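Local structure of Cys-Gly metallodipeptidase DUG1 (Saccharomyces cerevisiae, 4G1P) at residues 207-212 with 410-415; 440-445 with 463-468. The protein hydrolyses the dipeptide Cys-Gly as a metal-dependent peptidase and serves as the catalytic component of the complex that degrades glutathione. All blocks are in the same frame, centred on the assembly; numbering follows the deposited sequence.

Contact 1: 207-212 with 410-415; sequences KKPVLT and YGVDPD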
ATOM      1  N   LYS A 207     -12.525 -25.839 -20.566  1.00 26.39           N
ATOM      2  CA  LYS A 207     -13.173 -26.640 -21.608  1.00 25.17           C
ATOM      3  C   LYS A 207     -13.992 -27.814 -21.082  1.00 26.69           C
ATOM      4  O   LYS A 207     -14.887 -28.293 -21.761  1.00 32.51           O
ATOM      5  CB  LYS A 207     -12.124 -27.184 -22.571  1.00 28.76           C
ATOM      6  CG  LYS A 207     -10.986 -26.215 -22.884  1.00 37.37           C
ATOM      7  CD  LYS A 207      -9.665 -26.967 -23.058  1.00 39.24           C
ATOM      8  CE  LYS A 207      -8.572 -26.041 -23.551  1.00 45.40           C
ATOM      9  NZ  LYS A 207      -9.023 -25.297 -24.760  1.00 49.72           N
ATOM     10  N   LYS A 208     -13.681 -28.280 -19.878  1.00 26.28           N
ATOM     11  CA  LYS A 208     -14.265 -29.506 -19.374  1.00 24.47           C
ATOM     12  C   LYS A 208     -14.685 -29.388 -17.910  1.00 24.79           C
ATOM     13  O   LYS A 208     -13.870 -29.050 -17.054  1.00 22.06           O
ATOM     14  CB  LYS A 208     -13.263 -30.646 -19.527  1.00 26.87           C
ATOM     15  CG  LYS A 208     -13.862 -32.026 -19.301  1.00 35.55           C
ATOM     16  CD  LYS A 208     -12.787 -33.099 -19.334  1.00 39.06           C
ATOM     17  CE  LYS A 208     -13.380 -34.496 -19.171  1.00 34.14           C
ATOM     18  NZ  LYS A 208     -12.301 -35.522 -19.262  1.00 36.07           N
ATOM     19  N   PRO A 209     -15.962 -29.686 -17.621  1.00 21.85           N
ATOM     20  CA  PRO A 209     -16.510 -29.624 -16.262  1.00 20.05           C
ATOM     21  C   PRO A 209     -15.821 -30.600 -15.326  1.00 21.90           C
ATOM     22  O   PRO A 209     -15.242 -31.584 -15.778  1.00 23.57           O
ATOM     23  CB  PRO A 209     -17.981 -30.010 -16.454  1.00 19.63           C
ATOM     24  CG  PRO A 209     -18.027 -30.724 -17.758  1.00 19.40           C
ATOM     25  CD  PRO A 209     -16.966 -30.112 -18.606  1.00 18.95           C
ATOM     26  N   VAL A 210     -15.868 -30.313 -14.033  1.00 19.25           N
ATOM     27  CA  VAL A 210     -15.199 -31.143 -13.039  1.00 22.38           C
ATOM     28  C   VAL A 210     -16.098 -31.320 -11.828  1.00 21.06           C
ATOM     29  O   VAL A 210     -17.048 -30.571 -11.623  1.00 21.36           O
ATOM     30  CB  VAL A 210     -13.832 -30.529 -12.551  1.00 19.21           C
ATOM     31  CG1 VAL A 210     -12.979 -30.090 -13.717  1.00 18.66           C
ATOM     32  CG2 VAL A 210     -14.062 -29.361 -11.627  1.00 18.01           C
ATOM     33  N   LEU A 211     -15.801 -32.325 -11.026  1.00 20.13           N
ATOM     34  CA  LEU A 211     -16.372 -32.383  -9.695  1.00 20.13           C
ATOM     35  C   LEU A 211     -15.196 -32.399  -8.725  1.00 22.78           C
ATOM     36  O   LEU A 211     -14.148 -33.011  -8.992  1.00 20.76           O
ATOM     37  CB  LEU A 211     -17.282 -33.600  -9.530  1.00 22.57           C
ATOM     38  CG  LEU A 211     -18.480 -33.614 -10.486  1.00 20.99           C
ATOM     39  CD1 LEU A 211     -19.291 -34.859 -10.278  1.00 22.19           C
ATOM     40  CD2 LEU A 211     -19.353 -32.380 -10.293  1.00 20.10           C
ATOM     41  N   THR A 212     -15.353 -31.690  -7.618  1.00 18.22           N
ATOM     42  CA  THR A 212     -14.223 -31.422  -6.773  1.00 17.63           C
ATOM     43  C   THR A 212     -14.333 -32.178  -5.479  1.00 20.33           C
ATOM     44  O   THR A 212     -15.330 -32.073  -4.776  1.00 23.25           O
ATOM     45  CB  THR A 212     -14.057 -29.916  -6.552  1.00 19.92           C
ATOM     46  OG1 THR A 212     -13.746 -29.306  -7.811  1.00 20.30           O
ATOM     47  CG2 THR A 212     -12.924 -29.629  -5.569  1.00 21.43           C
ATOM     48  N   TYR A 410     -23.462 -31.535 -20.040  1.00 24.64           N
ATOM     49  CA  TYR A 410     -22.295 -31.226 -20.863  1.00 23.20           C
ATOM     50  C   TYR A 410     -21.837 -32.360 -21.786  1.00 25.96           C
ATOM     51  O   TYR A 410     -20.825 -32.228 -22.472  1.00 32.21           O
ATOM     52  CB  TYR A 410     -21.127 -30.783 -19.989  1.00 25.64           C
ATOM     53  CG  TYR A 410     -21.337 -29.481 -19.264  1.00 23.10           C
ATOM     54  CD1 TYR A 410     -21.197 -28.269 -19.922  1.00 19.08           C
ATOM     55  CD2 TYR A 410     -21.642 -29.464 -17.902  1.00 21.76           C
ATOM     56  CE1 TYR A 410     -21.362 -27.074 -19.247  1.00 21.85           C
ATOM     57  CE2 TYR A 410     -21.820 -28.280 -17.219  1.00 17.43           C
ATOM     58  CZ  TYR A 410     -21.676 -27.084 -17.893  1.00 22.62           C
ATOM     59  OH  TYR A 410     -21.845 -25.895 -17.213  1.00 21.75           O
ATOM     60  N   GLY A 411     -22.565 -33.472 -21.797  1.00 31.76           N
ATOM     61  CA  GLY A 411     -22.290 -34.549 -22.732  1.00 28.30           C
ATOM     62  C   GLY A 411     -20.972 -35.286 -22.558  1.00 33.77           C
ATOM     63  O   GLY A 411     -20.601 -36.087 -23.417  1.00 37.85           O
ATOM     64  N   VAL A 412     -20.253 -35.010 -21.472  1.00 30.55           N
ATOM     65  CA  VAL A 412     -19.054 -35.772 -21.118  1.00 30.03           C
ATOM     66  C   VAL A 412     -19.101 -36.019 -19.632  1.00 32.15           C
ATOM     67  O   VAL A 412     -19.856 -35.368 -18.923  1.00 34.42           O
ATOM     68  CB  VAL A 412     -17.747 -35.017 -21.423  1.00 31.84           C
ATOM     69  CG1 VAL A 412     -17.511 -34.920 -22.913  1.00 37.60           C
ATOM     70  CG2 VAL A 412     -17.775 -33.626 -20.797  1.00 33.76           C
ATOM     71  N   ASP A 413     -18.308 -36.964 -19.151  1.00 35.21           N
ATOM     72  CA  ASP A 413     -18.204 -37.163 -17.713  1.00 32.87           C
ATOM     73  C   ASP A 413     -17.162 -36.190 -17.172  1.00 31.79           C
ATOM     74  O   ASP A 413     -16.143 -35.941 -17.812  1.00 35.79           O
ATOM     75  CB  ASP A 413     -17.862 -38.618 -17.368  1.00 31.21           C
ATOM     76  CG  ASP A 413     -18.994 -39.589 -17.713  1.00 41.00           C
ATOM     77  OD1 ASP A 413     -20.083 -39.494 -17.100  1.00 38.36           O
ATOM     78  OD2 ASP A 413     -18.792 -40.460 -18.591  1.00 47.19           O
ATOM     79  N   PRO A 414     -17.425 -35.613 -16.003  1.00 27.05           N
ATOM     80  CA  PRO A 414     -16.510 -34.615 -15.444  1.00 24.13           C
ATOM     81  C   PRO A 414     -15.222 -35.242 -14.979  1.00 24.52           C
ATOM     82  O   PRO A 414     -15.253 -36.371 -14.528  1.00 31.56           O
ATOM     83  CB  PRO A 414     -17.271 -34.103 -14.224  1.00 23.05           C
ATOM     84  CG  PRO A 414     -18.172 -35.243 -13.854  1.00 26.13           C
ATOM     85  CD  PRO A 414     -18.601 -35.831 -15.152  1.00 23.51           C
ATOM     86  N   ASP A 415     -14.111 -34.527 -15.076  1.00 24.72           N
ATOM     87  CA  ASP A 415     -12.907 -34.943 -14.387  1.00 22.51           C
ATOM     88  C   ASP A 415     -13.145 -34.857 -12.892  1.00 25.14           C
ATOM     89  O   ASP A 415     -13.976 -34.068 -12.426  1.00 24.83           O
ATOM     90  CB  ASP A 415     -11.718 -34.063 -14.773  1.00 27.06           C
ATOM     91  CG  ASP A 415     -11.164 -34.402 -16.142  1.00 35.28           C
ATOM     92  OD1 ASP A 415     -11.486 -35.500 -16.644  1.00 42.45           O
ATOM     93  OD2 ASP A 415     -10.410 -33.589 -16.718  1.00 37.01           O
TER
HETATM   94  O   HOH W   1     -14.196 -37.986 -18.212  1.00 36.98           O

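Contact 2: 440-445 with 463-468; sequences LPMGRG and GGMKTM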
ATOM      1  N   LEU A 440     -19.558 -28.524  -6.328  1.00 19.80           N
ATOM      2  CA  LEU A 440     -20.083 -28.460  -7.694  1.00 18.69           C
ATOM      3  C   LEU A 440     -19.752 -27.120  -8.329  1.00 20.13           C
ATOM      4  O   LEU A 440     -20.576 -26.204  -8.323  1.00 19.22           O
ATOM      5  CB  LEU A 440     -21.607 -28.600  -7.670  1.00 16.75           C
ATOM      6  CG  LEU A 440     -22.351 -29.350  -8.775  1.00 16.91           C
ATOM      7  CD1 LEU A 440     -23.804 -28.949  -8.774  1.00 11.80           C
ATOM      8  CD2 LEU A 440     -21.731 -29.162 -10.144  1.00 18.66           C
ATOM      9  N   PRO A 441     -18.555 -27.006  -8.900  1.00 20.33           N
ATOM     10  CA  PRO A 441     -18.086 -25.752  -9.506  1.00 19.01           C
ATOM     11  C   PRO A 441     -19.012 -25.254 -10.607  1.00 18.47           C
ATOM     12  O   PRO A 441     -19.423 -26.011 -11.478  1.00 17.97           O
ATOM     13  CB  PRO A 441     -16.742 -26.141 -10.123  1.00 18.88           C
ATOM     14  CG  PRO A 441     -16.864 -27.605 -10.386  1.00 22.99           C
ATOM     15  CD  PRO A 441     -17.679 -28.142  -9.224  1.00 20.23           C
ATOM     16  N   MET A 442     -19.344 -23.976 -10.575  1.00 19.10           N
ATOM     17  CA  MET A 442     -20.097 -23.423 -11.674  1.00 16.78           C
ATOM     18  C   MET A 442     -19.165 -22.943 -12.764  1.00 20.75           C
ATOM     19  O   MET A 442     -19.267 -23.380 -13.912  1.00 23.50           O
ATOM     20  CB  MET A 442     -20.982 -22.275 -11.219  1.00 16.90           C
ATOM     21  CG  MET A 442     -21.664 -21.559 -12.366  1.00 13.28           C
ATOM     22  SD  MET A 442     -23.144 -20.748 -11.789  1.00 15.10           S
ATOM     23  CE  MET A 442     -24.363 -22.056 -11.978  1.00 12.11           C
ATOM     24  N   GLY A 443     -18.254 -22.044 -12.406  1.00 15.64           N
ATOM     25  CA  GLY A 443     -17.463 -21.359 -13.410  1.00 17.76           C
ATOM     26  C   GLY A 443     -16.180 -22.028 -13.879  1.00 21.67           C
ATOM     27  O   GLY A 443     -15.850 -23.158 -13.487  1.00 19.12           O
ATOM     28  N   ARG A 444     -15.456 -21.302 -14.731  1.00 20.22           N
ATOM     29  CA  ARG A 444     -14.198 -21.772 -15.297  1.00 20.87           C
ATOM     30  C   ARG A 444     -13.015 -21.268 -14.490  1.00 22.76           C
ATOM     31  O   ARG A 444     -13.154 -20.362 -13.673  1.00 22.03           O
ATOM     32  CB  ARG A 444     -14.066 -21.325 -16.747  1.00 20.39           C
ATOM     33  CG  ARG A 444     -15.324 -21.541 -17.564  1.00 20.45           C
ATOM     34  CD  ARG A 444     -15.048 -21.303 -19.023  1.00 22.16           C
ATOM     35  NE  ARG A 444     -16.255 -21.408 -19.835  1.00 24.26           N
ATOM     36  CZ  ARG A 444     -16.319 -21.041 -21.113  1.00 29.46           C
ATOM     37  NH1 ARG A 444     -15.240 -20.543 -21.713  1.00 29.38           N
ATOM     38  NH2 ARG A 444     -17.459 -21.161 -21.786  1.00 28.88           N
ATOM     39  N   GLY A 445     -11.846 -21.856 -14.725  1.00 24.08           N
ATOM     40  CA  GLY A 445     -10.670 -21.538 -13.935  1.00 21.09           C
ATOM     41  C   GLY A 445     -10.005 -20.234 -14.321  1.00 22.76           C
ATOM     42  O   GLY A 445      -8.990 -19.859 -13.739  1.00 23.41           O
ATOM     43  N   GLY A 463     -25.506 -23.836 -17.898  1.00 20.07           N
ATOM     44  CA  GLY A 463     -25.082 -25.216 -17.737  1.00 17.50           C
ATOM     45  C   GLY A 463     -25.039 -25.650 -16.283  1.00 21.66           C
ATOM     46  O   GLY A 463     -25.445 -26.774 -15.942  1.00 20.99           O
ATOM     47  N   GLY A 464     -24.562 -24.751 -15.419  1.00 18.81           N
ATOM     48  CA  GLY A 464     -24.422 -25.052 -14.009  1.00 14.83           C
ATOM     49  C   GLY A 464     -25.767 -25.159 -13.316  1.00 17.44           C
ATOM     50  O   GLY A 464     -25.932 -25.928 -12.363  1.00 15.70           O
ATOM     51  N   MET A 465     -26.735 -24.380 -13.784  1.00 17.03           N
ATOM     52  CA  MET A 465     -28.059 -24.408 -13.178  1.00 17.43           C
ATOM     53  C   MET A 465     -28.754 -25.714 -13.507  1.00 18.42           C
ATOM     54  O   MET A 465     -29.312 -26.383 -12.627  1.00 18.97           O
ATOM     55  CB  MET A 465     -28.899 -23.230 -13.657  1.00 17.10           C
ATOM     56  CG  MET A 465     -28.720 -21.978 -12.811  1.00 18.17           C
ATOM     57  SD  MET A 465     -29.772 -20.606 -13.340  1.00 17.17           S
ATOM     58  CE  MET A 465     -28.954 -20.123 -14.864  1.00 15.70           C
ATOM     59  N   LYS A 466     -28.709 -26.070 -14.788  1.00 19.09           N
ATOM     60  CA  LYS A 466     -29.269 -27.317 -15.259  1.00 16.52           C
ATOM     61  C   LYS A 466     -28.549 -28.465 -14.578  1.00 18.27           C
ATOM     62  O   LYS A 466     -29.174 -29.464 -14.239  1.00 18.55           O
ATOM     63  CB  LYS A 466     -29.148 -27.409 -16.779  1.00 17.55           C
ATOM     64  CG  LYS A 466     -29.968 -26.349 -17.508  1.00 17.62           C
ATOM     65  CD  LYS A 466     -29.730 -26.366 -19.006  1.00 19.11           C
ATOM     66  CE  LYS A 466     -30.732 -25.479 -19.747  1.00 21.47           C
ATOM     67  NZ  LYS A 466     -30.571 -25.536 -21.224  1.00 20.44           N
ATOM     68  N   THR A 467     -27.245 -28.319 -14.348  1.00 15.25           N
ATOM     69  CA  THR A 467     -26.508 -29.378 -13.668  1.00 18.10           C
ATOM     70  C   THR A 467     -26.934 -29.483 -12.201  1.00 19.68           C
ATOM     71  O   THR A 467     -27.073 -30.582 -11.650  1.00 18.46           O
ATOM     72  CB  THR A 467     -24.974 -29.211 -13.789  1.00 19.88           C
ATOM     73  OG1 THR A 467     -24.588 -29.335 -15.159  1.00 18.89           O
ATOM     74  CG2 THR A 467     -24.242 -30.289 -12.993  1.00 16.50           C
ATOM     75  N   MET A 468     -27.165 -28.342 -11.575  1.00 16.24           N
ATOM     76  CA  MET A 468     -27.677 -28.346 -10.218  1.00 17.10           C
ATOM     77  C   MET A 468     -29.063 -28.998 -10.170  1.00 18.06           C
ATOM     78  O   MET A 468     -29.387 -29.737  -9.238  1.00 20.57           O
ATOM     79  CB  MET A 468     -27.757 -26.918  -9.669  1.00 18.05           C
ATOM     80  CG  MET A 468     -26.434 -26.226  -9.401  1.00 13.89           C
ATOM     81  SD  MET A 468     -26.800 -24.511  -8.949  1.00 20.81           S
ATOM     82  CE  MET A 468     -25.273 -23.939  -8.193  1.00 15.54           C
TER

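Contact 1: 207-212 with 410-415
The ring of Pro-209 fits the hollow formed by Tyr-410 and Val-412. Its CG lies 3.8 Å from Tyr-410 CB and 4.2 Å from Val-412 CG2. The proline and tyrosine side chains lie alongside each other and run opposite ways, and Trp-203 meets the Tyr-410 ring edge-to-face. A second bump is the Pro-414 ring. Its CG rests 3.8 Å from Leu-211 CG and is also close to Leu-211 CD1.

Between these apolar fits the backbones pair in parallel, Val-210 beside Asp-415. Asp-415 N donates to a lone pair of Pro-209 O, 3.2 Å away. Leu-211 N donates to Asp-415 O at 2.9 Å, in a fairly straight bond (162° at the hydrogen).

Lys-208 reaches across to Asp-415 as a straight arm. Its CG is anti to the backbone N (chi1 -168°), and the rest of the chain is extended, crossing Asp-415 at about a right angle. NZ meets Asp-415 OD1 from above the carboxylate plane in a 2.7 Å salt bridge. NZ also pairs with Glu-286, whose backbone N binds Asp-415 OD2. An alanine in place of Lys-208 would probably leave Asp-415 and Glu-286 without their shared positive charge.

This is the start of a parallel strand pair in the mixed sheet of the M20 peptidase fold: the loop leaving helix 397-410 enters strand 415-419 alongside strand 210-226.

Contact 2: 440-445 with 463-468
Leu-440 and Met-442 pack against one side of helix 458-477. They belong to the loop that follows strand 437-439, one of the two outer strands within this chain of the six-stranded sheet in the alpha/beta scaffold of this M20 peptidase. All the residues that touch here are buried.

The packing across the contact is apolar. Leu-440 reaches the helix with both branches. Its CD1 lies 3.8 Å from Met-468 CG, and its CD2 lies 4.0 Å from Thr-467 CG2. The leucine crosses both partners obliquely.

Met-442 makes the other half of the contact, with its methyl alone. CG is anti to the backbone N (chi1 173°), and the chain bends at chi3 (-88°), which swings CE onto the helix backbone. CE sits 3.6 Å from Gly-464 CA. Met-468, extended beyond CG, brings its own methyl to the same place, CE to Met-442 CE 4.3 Å. Ser-144 of helix 135-154 touches both methionines.

Hydrogen bonds tie the loop to residues outside this apolar packing. Leu-440 O accepts from the hydroxyl of Ser-199, and Met-442 O from Asn-460 ND2, near the start of the same helix. Within the helix, Gly-463 O takes two bonds, reached from opposite faces of its carbonyl plane: one from Thr-467 N, and one from Thr-467 OG1 at 2.8 Å, 36° out of that plane.

Both segments of contact 1 precede those of contact 2 along the chain, and the two centres lie 10 Å apart on the same side of the chain's centre. They touch directly: Pro-441 CG packs on Val-210 O, 3.2 Å away, Tyr-410 OH packs on Gly-463 and Gly-464, and its ring atom CE2 on Thr-467. Helix 397-410 links them, since Pro-209 and Thr-467 both touch Thr-406. Contact 1 belongs to the sheet containing strand 210-226. Contact 2 lies beside the end of strand 437-439 in the six-stranded sheet. A backbone bond between Thr-212 and Leu-439 joins the two sheets. The Met-442 side chain is about 10 Å from a bound zinc ion, near the metal site but not a ligand.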